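Local structure of membrane-associated protein VP24 (Marburg virus - Musoke, Kenya, 1980, 4OR8) at residues G57-H62 with A169-F174; H72-N77 with P81-T86; L112-K117 with I202-V207; N176-L181 with A241-H246. The protein may act as a minor matrix protein of the virion, with a role in nucleocapsid assembly and virus budding. One frame throughout, in Å; residues are numbered along the deposited sequence.

Contact 1: G57-H62 with A169-F174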
loop_
_atom_site.group_PDB
_atom_site.type_symbol
_atom_site.label_atom_id
_atom_site.label_comp_id
_atom_site.label_asym_id
_atom_site.label_seq_id
_atom_site.Cartn_x
_atom_site.Cartn_y
_atom_site.Cartn_z
ATOM N N GLY B 57 -10.320 14.221 -14.576
ATOM C CA GLY B 57 -9.982 13.756 -15.906
ATOM C C GLY B 57 -10.695 12.439 -16.137
ATOM O O GLY B 57 -11.875 12.308 -15.818
ATOM N N ASN B 58 -9.979 11.458 -16.672
ATOM C CA ASN B 58 -10.538 10.121 -16.826
ATOM C C ASN B 58 -10.035 9.170 -15.743
ATOM O O ASN B 58 -10.091 7.952 -15.899
ATOM C CB ASN B 58 -10.246 9.559 -18.221
ATOM C CG ASN B 58 -8.766 9.484 -18.519
ATOM O OD1 ASN B 58 -7.942 9.987 -17.757
ATOM N ND2 ASN B 58 -8.418 8.866 -19.642
ATOM N N PHE B 59 -9.536 9.737 -14.648
ATOM C CA PHE B 59 -9.105 8.939 -13.506
ATOM C C PHE B 59 -10.247 8.788 -12.518
ATOM O O PHE B 59 -10.964 9.748 -12.238
ATOM C CB PHE B 59 -7.934 9.600 -12.776
ATOM C CG PHE B 59 -6.646 9.611 -13.550
ATOM C CD1 PHE B 59 -5.794 8.520 -13.521
ATOM C CD2 PHE B 59 -6.270 10.727 -14.277
ATOM C CE1 PHE B 59 -4.601 8.535 -14.220
ATOM C CE2 PHE B 59 -5.079 10.748 -14.976
ATOM C CZ PHE B 59 -4.243 9.650 -14.948
ATOM N N VAL B 60 -10.410 7.581 -11.989
ATOM C CA VAL B 60 -11.297 7.366 -10.858
ATOM C C VAL B 60 -10.463 6.905 -9.668
ATOM O O VAL B 60 -9.975 5.779 -9.639
ATOM C CB VAL B 60 -12.380 6.312 -11.160
ATOM C CG1 VAL B 60 -13.297 6.143 -9.959
ATOM C CG2 VAL B 60 -13.180 6.708 -12.388
ATOM N N PHE B 61 -10.289 7.785 -8.691
ATOM C CA PHE B 61 -9.475 7.459 -7.529
ATOM C C PHE B 61 -10.300 6.824 -6.414
ATOM O O PHE B 61 -11.374 7.311 -6.073
ATOM C CB PHE B 61 -8.755 8.705 -7.011
ATOM C CG PHE B 61 -7.740 9.261 -7.968
ATOM C CD1 PHE B 61 -6.550 8.593 -8.198
ATOM C CD2 PHE B 61 -7.972 10.456 -8.631
ATOM C CE1 PHE B 61 -5.610 9.101 -9.075
ATOM C CE2 PHE B 61 -7.036 10.971 -9.510
ATOM C CZ PHE B 61 -5.853 10.292 -9.730
ATOM N N HIS B 62 -9.789 5.733 -5.854
ATOM C CA HIS B 62 -10.419 5.080 -4.717
ATOM C C HIS B 62 -9.599 5.309 -3.453
ATOM O O HIS B 62 -8.567 4.671 -3.251
ATOM C CB HIS B 62 -10.573 3.585 -4.977
ATOM C CG HIS B 62 -11.374 3.266 -6.200
ATOM N ND1 HIS B 62 -10.840 3.307 -7.470
ATOM C CD2 HIS B 62 -12.670 2.904 -6.349
ATOM C CE1 HIS B 62 -11.771 2.983 -8.349
ATOM N NE2 HIS B 62 -12.892 2.733 -7.694
ATOM N N ALA B 169 -1.630 10.758 -19.744
ATOM C CA ALA B 169 -0.458 9.894 -19.863
ATOM C C ALA B 169 0.695 10.381 -18.988
ATOM O O ALA B 169 1.448 9.582 -18.424
ATOM C CB ALA B 169 -0.017 9.798 -21.314
ATOM N N GLY B 170 0.826 11.699 -18.880
ATOM C CA GLY B 170 1.855 12.304 -18.056
ATOM C C GLY B 170 1.674 12.046 -16.572
ATOM O O GLY B 170 2.647 11.772 -15.870
ATOM N N VAL B 171 0.434 12.134 -16.099
ATOM C CA VAL B 171 0.125 11.914 -14.690
ATOM C C VAL B 171 0.360 10.458 -14.301
ATOM O O VAL B 171 0.900 10.173 -13.229
ATOM C CB VAL B 171 -1.325 12.328 -14.356
ATOM C CG1 VAL B 171 -1.686 11.927 -12.938
ATOM C CG2 VAL B 171 -1.502 13.825 -14.545
ATOM N N LYS B 172 -0.037 9.540 -15.179
ATOM C CA LYS B 172 0.219 8.118 -14.965
ATOM C C LYS B 172 1.720 7.866 -14.900
ATOM O O LYS B 172 2.196 7.065 -14.092
ATOM C CB LYS B 172 -0.405 7.273 -16.077
ATOM C CG LYS B 172 -1.923 7.222 -16.051
ATOM C CD LYS B 172 -2.484 6.483 -17.259
ATOM C CE LYS B 172 -2.198 4.990 -17.194
ATOM N NZ LYS B 172 -2.920 4.328 -16.073
ATOM N N ASN B 173 2.460 8.565 -15.753
ATOM C CA ASN B 173 3.910 8.452 -15.783
ATOM C C ASN B 173 4.543 8.930 -14.482
ATOM O O ASN B 173 5.493 8.324 -13.983
ATOM C CB ASN B 173 4.476 9.225 -16.975
ATOM C CG ASN B 173 5.990 9.230 -17.003
ATOM O OD1 ASN B 173 6.622 10.238 -16.692
ATOM N ND2 ASN B 173 6.581 8.104 -17.379
ATOM N N PHE B 174 4.008 10.013 -13.930
ATOM C CA PHE B 174 4.509 10.544 -12.669
ATOM C C PHE B 174 4.216 9.591 -11.518
ATOM O O PHE B 174 5.041 9.415 -10.627
ATOM C CB PHE B 174 3.905 11.914 -12.376
ATOM C CG PHE B 174 4.389 12.527 -11.093
ATOM C CD1 PHE B 174 5.581 13.229 -11.055
ATOM C CD2 PHE B 174 3.651 12.404 -9.925
ATOM C CE1 PHE B 174 6.030 13.797 -9.879
ATOM C CE2 PHE B 174 4.094 12.970 -8.747
ATOM C CZ PHE B 174 5.286 13.669 -8.723
#
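Phe59 reaches from strand 59-64 to helix 161-178 and meets Val171 and Lys172 with the far end of its ring. The Lys172 methylene CG comes to the ring edge, near the ring plane, 3.5 Å from Phe59 CE1. Val171 approaches the same end obliquely, its CG1 4.0 Å from Phe59 CZ. The two helix residues are consecutive, and the ring end meets both. Phe59 CG lies anti to its own carbonyl carbon (chi1 -69°), and from there the ring extends toward the helix. The strand and helix backbones stay well separated, with the CA atoms of Phe59 and Lys172 9.5 Å apart.

Further out, Met168 of the same helix also touches Phe59, and His246 meets the ring edge-to-face. Val171 packs in addition on Leu116. Helix 161-178 thus meets 59-64, an outermost strand of the three-stranded antiparallel sheet, and Phe61 of that strand also packs on Leu108 of helix 104-115. Lys172 takes part through its aliphatic stem; beyond CG its chain bends at chi3 and chi4, and the residue is partly exposed. The contact is therefore apolar in character. Its hold comes from van der Waals packing of a buried aromatic ring against a valine and the carbon chain of a lysine.

Contact 2: H72-N77 with P81-T86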
loop_
_atom_site.group_PDB
_atom_site.type_symbol
_atom_site.label_atom_id
_atom_site.label_comp_id
_atom_site.label_asym_id
_atom_site.label_seq_id
_atom_site.Cartn_x
_atom_site.Cartn_y
_atom_site.Cartn_z
ATOM N N HIS B 72 -2.873 10.404 13.667
ATOM C CA HIS B 72 -3.216 11.269 14.783
ATOM C C HIS B 72 -2.545 10.811 16.071
ATOM O O HIS B 72 -2.053 11.630 16.846
ATOM C CB HIS B 72 -4.733 11.360 14.953
ATOM C CG HIS B 72 -5.392 12.285 13.976
ATOM N ND1 HIS B 72 -5.821 11.873 12.732
ATOM C CD2 HIS B 72 -5.687 13.603 14.057
ATOM C CE1 HIS B 72 -6.355 12.898 12.091
ATOM N NE2 HIS B 72 -6.286 13.959 12.874
ATOM N N HIS B 73 -2.508 9.503 16.286
ATOM C CA HIS B 73 -1.892 8.948 17.484
ATOM C C HIS B 73 -0.378 9.178 17.529
ATOM O O HIS B 73 0.190 9.416 18.593
ATOM C CB HIS B 73 -2.197 7.456 17.601
ATOM C CG HIS B 73 -1.629 6.825 18.832
ATOM N ND1 HIS B 73 -1.926 7.273 20.102
ATOM C CD2 HIS B 73 -0.775 5.787 18.990
ATOM C CE1 HIS B 73 -1.284 6.534 20.988
ATOM N NE2 HIS B 73 -0.578 5.625 20.339
ATOM N N LEU B 74 0.266 9.114 16.369
ATOM C CA LEU B 74 1.711 9.305 16.278
ATOM C C LEU B 74 2.167 10.721 16.656
ATOM O O LEU B 74 3.359 10.963 16.861
ATOM C CB LEU B 74 2.205 8.956 14.872
ATOM C CG LEU B 74 2.113 7.493 14.437
ATOM C CD1 LEU B 74 2.532 7.344 12.983
ATOM C CD2 LEU B 74 2.963 6.615 15.333
ATOM N N LYS B 75 1.226 11.659 16.739
ATOM C CA LYS B 75 1.556 13.010 17.182
ATOM C C LYS B 75 1.672 13.055 18.699
ATOM O O LYS B 75 2.119 14.049 19.269
ATOM C CB LYS B 75 0.527 14.032 16.687
ATOM C CG LYS B 75 0.765 14.519 15.267
ATOM C CD LYS B 75 -0.344 15.451 14.808
ATOM C CE LYS B 75 -0.266 16.799 15.504
ATOM N NZ LYS B 75 0.995 17.518 15.178
ATOM N N SER B 76 1.263 11.971 19.347
ATOM C CA SER B 76 1.445 11.830 20.783
ATOM C C SER B 76 2.808 11.216 21.080
ATOM O O SER B 76 3.350 10.462 20.275
ATOM C CB SER B 76 0.344 10.952 21.378
ATOM O OG SER B 76 0.602 10.677 22.744
ATOM N N ASN B 77 3.361 11.538 22.242
ATOM C CA ASN B 77 4.619 10.937 22.654
ATOM C C ASN B 77 4.382 9.709 23.528
ATOM O O ASN B 77 5.326 9.051 23.961
ATOM C CB ASN B 77 5.488 11.956 23.388
ATOM C CG ASN B 77 4.845 12.453 24.659
ATOM O OD1 ASN B 77 5.107 11.935 25.743
ATOM N ND2 ASN B 77 3.991 13.460 24.534
ATOM N N PRO B 81 7.181 1.918 22.249
ATOM C CA PRO B 81 8.560 2.169 21.808
ATOM C C PRO B 81 8.820 1.942 20.318
ATOM O O PRO B 81 9.698 2.595 19.753
ATOM C CB PRO B 81 9.367 1.171 22.634
ATOM C CG PRO B 81 8.599 1.055 23.896
ATOM C CD PRO B 81 7.148 1.157 23.512
ATOM N N GLU B 82 8.066 1.045 19.693
ATOM C CA GLU B 82 8.292 0.716 18.288
ATOM C C GLU B 82 7.993 1.885 17.347
ATOM O O GLU B 82 8.451 1.898 16.207
ATOM C CB GLU B 82 7.469 -0.510 17.884
ATOM C CG GLU B 82 6.004 -0.212 17.604
ATOM C CD GLU B 82 5.135 -1.457 17.640
ATOM O OE1 GLU B 82 5.596 -2.494 18.163
ATOM O OE2 GLU B 82 3.987 -1.396 17.149
ATOM N N TRP B 83 7.233 2.867 17.823
ATOM C CA TRP B 83 6.855 3.999 16.981
ATOM C C TRP B 83 7.715 5.233 17.212
ATOM O O TRP B 83 7.624 6.200 16.464
ATOM C CB TRP B 83 5.383 4.367 17.184
ATOM C CG TRP B 83 4.429 3.349 16.657
ATOM C CD1 TRP B 83 3.610 2.539 17.384
ATOM C CD2 TRP B 83 4.194 3.027 15.283
ATOM N NE1 TRP B 83 2.877 1.732 16.550
ATOM C CE2 TRP B 83 3.217 2.013 15.252
ATOM C CE3 TRP B 83 4.712 3.502 14.073
ATOM C CZ2 TRP B 83 2.750 1.462 14.065
ATOM C CZ3 TRP B 83 4.245 2.955 12.894
ATOM C CH2 TRP B 83 3.275 1.946 12.898
ATOM N N GLN B 84 8.544 5.203 18.248
ATOM C CA GLN B 84 9.329 6.378 18.605
ATOM C C GLN B 84 10.359 6.739 17.540
ATOM O O GLN B 84 10.652 7.915 17.326
ATOM C CB GLN B 84 9.998 6.199 19.969
ATOM C CG GLN B 84 9.026 6.192 21.143
ATOM C CD GLN B 84 8.495 7.579 21.503
ATOM O OE1 GLN B 84 8.510 8.507 20.690
ATOM N NE2 GLN B 84 8.025 7.719 22.738
ATOM N N GLN B 85 10.902 5.726 16.873
ATOM C CA GLN B 85 11.847 5.958 15.792
ATOM C C GLN B 85 11.170 6.739 14.669
ATOM O O GLN B 85 11.759 7.654 14.086
ATOM C CB GLN B 85 12.389 4.632 15.259
ATOM C CG GLN B 85 13.442 4.791 14.176
ATOM C CD GLN B 85 13.963 3.461 13.666
ATOM O OE1 GLN B 85 13.347 2.415 13.878
ATOM N NE2 GLN B 85 15.108 3.494 12.991
ATOM N N THR B 86 9.923 6.375 14.383
ATOM C CA THR B 86 9.135 7.049 13.358
ATOM C C THR B 86 8.915 8.514 13.717
ATOM O O THR B 86 9.087 9.402 12.879
ATOM C CB THR B 86 7.771 6.359 13.156
ATOM O OG1 THR B 86 7.974 4.989 12.787
ATOM C CG2 THR B 86 6.976 7.056 12.069
#
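The Trp83 indole has Leu74 CD2 on one face and CG of the preceding residue, Glu82, on the opposite face. Both are offset toward the rim of the ring system. The Leu74 methyl sits 3.4 Å above the indole plane. Leu74 CD2 is 3.8 Å from each of Trp83 CB, CG, CD2 and CE3, so it covers the stretch from the side-chain root to the near rim of the six-membered ring. Leu74 CD1 continues the chain anti to CA (chi2 175°), which leaves CD2 as the side branch turned to the indole.

A second, polar link lies at Asn77. The side-chain amide of Gln84 donates from NE2 to the backbone O of Asn77 at 3.2 Å. The bond is weak, with an N-H...O angle of 126°. A bend at chi2 (-75°) turns the Gln84 amide back toward that carbonyl. Arg87 adds to the link: its NE bonds to Leu74 O, and its NH1 makes a weak bond to Gln84 OE1.

The segments form the two arms of the connection between helices 68-73 and 84-89, together with the helix ends. Phe94 packs on Leu74 and Thr86. His62 of the second subunit meets the Trp83 ring and hydrogen-bonds to Glu82 OE2. The chemistry is an apolar pairing of leucine and indole, with a weak hydrogen bond from a side-chain amide to a backbone carbonyl at the more exposed side, next to a subunit interface.

Contact 3: L112-K117 with I202-V207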
loop_
_atom_site.group_PDB
_atom_site.type_symbol
_atom_site.label_atom_id
_atom_site.label_comp_id
_atom_site.label_asym_id
_atom_site.label_seq_id
_atom_site.Cartn_x
_atom_site.Cartn_y
_atom_site.Cartn_z
ATOM N N LEU B 112 -1.431 15.475 -7.007
ATOM C CA LEU B 112 -1.801 15.724 -8.395
ATOM C C LEU B 112 -1.292 17.077 -8.875
ATOM O O LEU B 112 -0.870 17.218 -10.023
ATOM C CB LEU B 112 -3.315 15.623 -8.582
ATOM C CG LEU B 112 -3.840 14.207 -8.812
ATOM C CD1 LEU B 112 -5.351 14.200 -8.925
ATOM C CD2 LEU B 112 -3.217 13.627 -10.066
ATOM N N GLY B 113 -1.328 18.071 -7.993
ATOM C CA GLY B 113 -0.829 19.393 -8.321
ATOM C C GLY B 113 0.641 19.346 -8.692
ATOM O O GLY B 113 1.085 20.016 -9.622
ATOM N N VAL B 114 1.396 18.538 -7.957
ATOM C CA VAL B 114 2.811 18.335 -8.235
ATOM C C VAL B 114 3.024 17.647 -9.585
ATOM O O VAL B 114 3.889 18.048 -10.364
ATOM C CB VAL B 114 3.479 17.510 -7.111
ATOM C CG1 VAL B 114 4.894 17.106 -7.497
ATOM C CG2 VAL B 114 3.483 18.298 -5.818
ATOM N N ALA B 115 2.220 16.620 -9.852
ATOM C CA ALA B 115 2.331 15.833 -11.080
ATOM C C ALA B 115 2.125 16.695 -12.320
ATOM O O ALA B 115 2.801 16.516 -13.332
ATOM C CB ALA B 115 1.333 14.695 -11.067
ATOM N N LEU B 116 1.190 17.635 -12.237
ATOM C CA LEU B 116 0.928 18.541 -13.352
ATOM C C LEU B 116 2.121 19.433 -13.686
ATOM O O LEU B 116 2.177 20.017 -14.770
ATOM C CB LEU B 116 -0.301 19.410 -13.073
ATOM C CG LEU B 116 -1.671 18.936 -13.565
ATOM C CD1 LEU B 116 -1.976 17.528 -13.092
ATOM C CD2 LEU B 116 -2.746 19.898 -13.094
ATOM N N LYS B 117 3.068 19.552 -12.760
ATOM C CA LYS B 117 4.242 20.383 -13.012
ATOM C C LYS B 117 5.459 19.541 -13.381
ATOM O O LYS B 117 6.562 20.070 -13.476
ATOM C CB LYS B 117 4.566 21.300 -11.825
ATOM C CG LYS B 117 3.451 22.276 -11.461
ATOM C CD LYS B 117 3.075 23.183 -12.627
ATOM C CE LYS B 117 4.217 24.126 -12.982
ATOM N NZ LYS B 117 3.884 24.989 -14.152
ATOM N N ILE B 202 7.026 21.367 -0.918
ATOM C CA ILE B 202 6.287 20.111 -0.881
ATOM C C ILE B 202 7.235 18.915 -0.907
ATOM O O ILE B 202 8.131 18.844 -1.745
ATOM C CB ILE B 202 5.304 20.012 -2.059
ATOM C CG1 ILE B 202 4.368 21.221 -2.069
ATOM C CG2 ILE B 202 4.509 18.716 -1.990
ATOM C CD1 ILE B 202 3.394 21.228 -3.223
ATOM N N ILE B 203 7.030 17.980 0.017
ATOM C CA ILE B 203 7.865 16.787 0.107
ATOM C C ILE B 203 7.041 15.501 0.143
ATOM O O ILE B 203 6.201 15.312 1.023
ATOM C CB ILE B 203 8.778 16.830 1.343
ATOM C CG1 ILE B 203 9.846 17.914 1.177
ATOM C CG2 ILE B 203 9.438 15.481 1.562
ATOM C CD1 ILE B 203 9.745 19.044 2.174
ATOM N N ILE B 204 7.296 14.616 -0.814
ATOM C CA ILE B 204 6.611 13.329 -0.879
ATOM C C ILE B 204 7.564 12.186 -0.545
ATOM O O ILE B 204 8.554 11.971 -1.238
ATOM C CB ILE B 204 6.016 13.088 -2.272
ATOM C CG1 ILE B 204 5.054 14.220 -2.633
ATOM C CG2 ILE B 204 5.315 11.736 -2.332
ATOM C CD1 ILE B 204 4.626 14.212 -4.080
ATOM N N THR B 205 7.255 11.452 0.516
ATOM C CA THR B 205 8.118 10.373 0.979
ATOM C C THR B 205 7.387 9.032 0.973
ATOM O O THR B 205 6.245 8.932 1.430
ATOM C CB THR B 205 8.630 10.657 2.400
ATOM O OG1 THR B 205 9.314 11.915 2.419
ATOM C CG2 THR B 205 9.575 9.564 2.863
ATOM N N ARG B 206 8.042 8.000 0.454
ATOM C CA ARG B 206 7.445 6.672 0.460
ATOM C C ARG B 206 7.679 5.955 1.788
ATOM O O ARG B 206 8.819 5.780 2.225
ATOM C CB ARG B 206 7.969 5.821 -0.695
ATOM C CG ARG B 206 7.318 4.455 -0.762
ATOM C CD ARG B 206 7.751 3.679 -1.989
ATOM N NE ARG B 206 6.911 2.498 -2.177
ATOM C CZ ARG B 206 6.947 1.715 -3.249
ATOM N NH1 ARG B 206 7.788 1.979 -4.241
ATOM N NH2 ARG B 206 6.140 0.667 -3.329
ATOM N N VAL B 207 6.587 5.551 2.425
ATOM C CA VAL B 207 6.653 4.726 3.619
ATOM C C VAL B 207 6.036 3.363 3.310
ATOM O O VAL B 207 5.599 3.121 2.188
ATOM C CB VAL B 207 5.928 5.390 4.808
ATOM C CG1 VAL B 207 6.732 6.564 5.321
ATOM C CG2 VAL B 207 4.521 5.833 4.407
#
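Helix 104-115 packs here against the mixed five-stranded sheet, through its C-terminal part and strand 201-206. Val114 is the helix residue that carries the contact. Its CG2 lies 3.9 Å from Ile202 CD1 and 4.0 Å from Ile202 CG2, so one valine methyl rests against both methyl groups of the isoleucine. The other branch, CG1, points toward Ile204, whose CD1 is 4.5 Å away, at a looser distance. The two branches thus divide between strand residues two apart, which project from the same side of the sheet.

Val114 CG1 is anti to the backbone N (chi1 171°), and this turns CG2 to Ile202 and CG1 toward Ile204. The side chains of Val114 and Ile202 run past each other in opposite directions. The backbones keep apart: the CA atoms of Val114 and Ile202 are 8.3 Å from each other. All three residues are buried, and the meeting is wholly between aliphatic groups.

Strand 201-206 lies between strands 192-196 and 210-221, antiparallel to both. Ile202 also packs on Val215, and Ile204 on Phe211, both of strand 210-221. Phe174 of helix 161-178 touches Val114 and Ala115. On another side of the 112-117 segment, Leu116 and Lys117 reach helix 127-142. This part of helix 104-115 is therefore set among the sheet and two further helices.

Contact 4: N176-L181 with A241-H246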
loop_
_atom_site.group_PDB
_atom_site.type_symbol
_atom_site.label_atom_id
_atom_site.label_comp_id
_atom_site.label_asym_id
_atom_site.label_seq_id
_atom_site.Cartn_x
_atom_site.Cartn_y
_atom_site.Cartn_z
ATOM N N ASN B 176 3.958 6.438 -11.826
ATOM C CA ASN B 176 4.860 5.320 -12.053
ATOM C C ASN B 176 6.276 5.574 -11.547
ATOM O O ASN B 176 6.924 4.668 -11.019
ATOM C CB ASN B 176 4.894 4.959 -13.538
ATOM C CG ASN B 176 5.867 3.841 -13.839
ATOM O OD1 ASN B 176 5.535 2.664 -13.703
ATOM N ND2 ASN B 176 7.080 4.201 -14.247
ATOM N N LYS B 177 6.764 6.798 -11.712
ATOM C CA LYS B 177 8.112 7.114 -11.264
ATOM C C LYS B 177 8.165 7.285 -9.745
ATOM O O LYS B 177 9.226 7.163 -9.136
ATOM C CB LYS B 177 8.681 8.333 -12.000
ATOM C CG LYS B 177 7.984 9.640 -11.706
ATOM C CD LYS B 177 8.132 10.613 -12.871
ATOM C CE LYS B 177 9.578 10.751 -13.318
ATOM N NZ LYS B 177 9.717 11.717 -14.446
ATOM N N MET B 178 7.012 7.547 -9.138
ATOM C CA MET B 178 6.912 7.597 -7.682
ATOM C C MET B 178 7.166 6.223 -7.074
ATOM O O MET B 178 7.646 6.109 -5.946
ATOM C CB MET B 178 5.534 8.088 -7.256
ATOM C CG MET B 178 5.293 9.565 -7.471
ATOM S SD MET B 178 3.683 10.030 -6.806
ATOM C CE MET B 178 3.847 9.439 -5.127
ATOM N N PHE B 179 6.835 5.181 -7.827
ATOM C CA PHE B 179 7.071 3.815 -7.378
ATOM C C PHE B 179 8.518 3.377 -7.584
ATOM O O PHE B 179 8.898 2.267 -7.210
ATOM C CB PHE B 179 6.107 2.846 -8.059
ATOM C CG PHE B 179 4.726 2.879 -7.483
ATOM C CD1 PHE B 179 4.430 2.167 -6.334
ATOM C CD2 PHE B 179 3.727 3.631 -8.077
ATOM C CE1 PHE B 179 3.162 2.198 -5.792
ATOM C CE2 PHE B 179 2.456 3.666 -7.538
ATOM C CZ PHE B 179 2.173 2.948 -6.393
ATOM N N THR B 180 9.326 4.248 -8.177
ATOM C CA THR B 180 10.752 3.978 -8.259
ATOM C C THR B 180 11.419 4.379 -6.947
ATOM O O THR B 180 12.541 3.966 -6.662
ATOM C CB THR B 180 11.422 4.695 -9.450
ATOM O OG1 THR B 180 11.478 6.104 -9.203
ATOM C CG2 THR B 180 10.650 4.431 -10.735
ATOM N N LEU B 181 10.716 5.176 -6.146
ATOM C CA LEU B 181 11.206 5.569 -4.829
ATOM C C LEU B 181 11.264 4.376 -3.886
ATOM O O LEU B 181 10.369 3.533 -3.877
ATOM C CB LEU B 181 10.310 6.643 -4.208
ATOM C CG LEU B 181 10.338 8.066 -4.763
ATOM C CD1 LEU B 181 9.310 8.926 -4.037
ATOM C CD2 LEU B 181 11.727 8.664 -4.637
ATOM N N ALA B 241 -2.285 1.815 -2.867
ATOM C CA ALA B 241 -3.270 1.312 -3.821
ATOM C C ALA B 241 -3.914 2.422 -4.660
ATOM O O ALA B 241 -4.265 2.210 -5.822
ATOM C CB ALA B 241 -4.331 0.505 -3.104
ATOM N N VAL B 242 -4.066 3.598 -4.063
ATOM C CA VAL B 242 -4.632 4.755 -4.750
ATOM C C VAL B 242 -3.889 5.067 -6.045
ATOM O O VAL B 242 -4.501 5.344 -7.077
ATOM C CB VAL B 242 -4.587 6.006 -3.849
ATOM C CG1 VAL B 242 -4.990 7.247 -4.632
ATOM C CG2 VAL B 242 -5.476 5.817 -2.629
ATOM N N LEU B 243 -2.562 5.007 -5.983
ATOM C CA LEU B 243 -1.725 5.355 -7.125
ATOM C C LEU B 243 -1.337 4.140 -7.965
ATOM O O LEU B 243 -1.105 4.261 -9.166
ATOM C CB LEU B 243 -0.472 6.094 -6.655
ATOM C CG LEU B 243 -0.738 7.301 -5.757
ATOM C CD1 LEU B 243 0.558 7.927 -5.294
ATOM C CD2 LEU B 243 -1.596 8.325 -6.481
ATOM N N ARG B 244 -1.269 2.972 -7.334
ATOM C CA ARG B 244 -0.868 1.758 -8.040
ATOM C C ARG B 244 -1.898 1.365 -9.094
ATOM O O ARG B 244 -1.564 0.780 -10.123
ATOM C CB ARG B 244 -0.643 0.609 -7.059
ATOM C CG ARG B 244 -0.108 -0.648 -7.707
ATOM C CD ARG B 244 0.244 -1.693 -6.675
ATOM N NE ARG B 244 1.355 -1.279 -5.823
ATOM C CZ ARG B 244 2.629 -1.277 -6.207
ATOM N NH1 ARG B 244 2.954 -1.648 -7.438
ATOM N NH2 ARG B 244 3.576 -0.896 -5.366
ATOM N N GLU B 245 -3.153 1.703 -8.828
ATOM C CA GLU B 245 -4.236 1.477 -9.773
ATOM C C GLU B 245 -4.007 2.242 -11.079
ATOM O O GLU B 245 -4.488 1.838 -12.134
ATOM C CB GLU B 245 -5.565 1.896 -9.139
ATOM C CG GLU B 245 -6.786 1.683 -10.018
ATOM C CD GLU B 245 -8.077 2.023 -9.301
ATOM O OE1 GLU B 245 -8.042 2.209 -8.065
ATOM O OE2 GLU B 245 -9.127 2.102 -9.975
ATOM N N HIS B 246 -3.258 3.340 -11.003
ATOM C CA HIS B 246 -3.052 4.207 -12.162
ATOM C C HIS B 246 -1.577 4.463 -12.469
ATOM O O HIS B 246 -1.217 5.554 -12.903
ATOM C CB HIS B 246 -3.762 5.545 -11.947
ATOM C CG HIS B 246 -5.201 5.408 -11.558
ATOM N ND1 HIS B 246 -6.185 5.053 -12.457
ATOM C CD2 HIS B 246 -5.822 5.578 -10.367
ATOM C CE1 HIS B 246 -7.350 5.011 -11.834
ATOM N NE2 HIS B 246 -7.158 5.324 -10.566
#
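Phe179, Leu243 and Arg244 bury the most surface where, in the pyramidal fold of VP24, the end of helix 161-178 meets the short helix 240-244. Phe179 stands in a type I turn from Met178 to Leu181 that leads out of the first helix. The far end of its ring abuts the backbone at Leu243 and Arg244, with the Arg244 guanidinium beside it. At the ring edge, near its plane, lies Leu243 C, 3.8 Å from Phe179 CE2. The Leu243 side chain adds CB, 3.9 Å from the same CE2.

The Arg244 guanidinium presents one face to the ring. Phe179 CE1 lies 3.1 Å above the guanidinium plane, toward its rim. The two planes are 57° apart, so the groups are tilted and not stacked flat. Arg244 leaves the helix with CG anti to the backbone N (chi1 -175°), then bends at chi3 (-66°), and this carries the guanidinium alongside the ring. Its NH2 forms a salt bridge with Glu240 of the same chain. Glu240 also forms one with Arg206 NH2, so two arginines share this carboxylate. Arg244 of the second subunit lies near Arg244.

Phe211 meets the Phe179 ring edge-to-face. Leu243 also meets Met178, the residue before Phe179. Leu111 of helix 104-115 touches both, and the Met178 methyl CE, set by a bend at chi3, meets Leu243 CD1 at 3.6 Å.

Contacts 1, 3 and 4 are neighbours, with centres 10 to 13 Å apart, and they touch one another. Contacts 1 and 4 both use helix 161-178. Contacts 1 and 3 meet where that helix lies against helix 104-115. Arg206 NH1 to Leu181 O, a probable hydrogen bond, joins contacts 3 and 4. Contact 2 stands apart, its centre 24 to 33 Å from the others. Along the chain it is nested inside the loop closed by contact 1 and closes before contacts 3 and 4 open. Contact 1 closes before contact 4 opens, whereas contact 3 crosses both. Contacts 1, 3 and 4 thus pack helices and both sheets together, contact 3 nearest the chain's centre. All four also reach the second subunit.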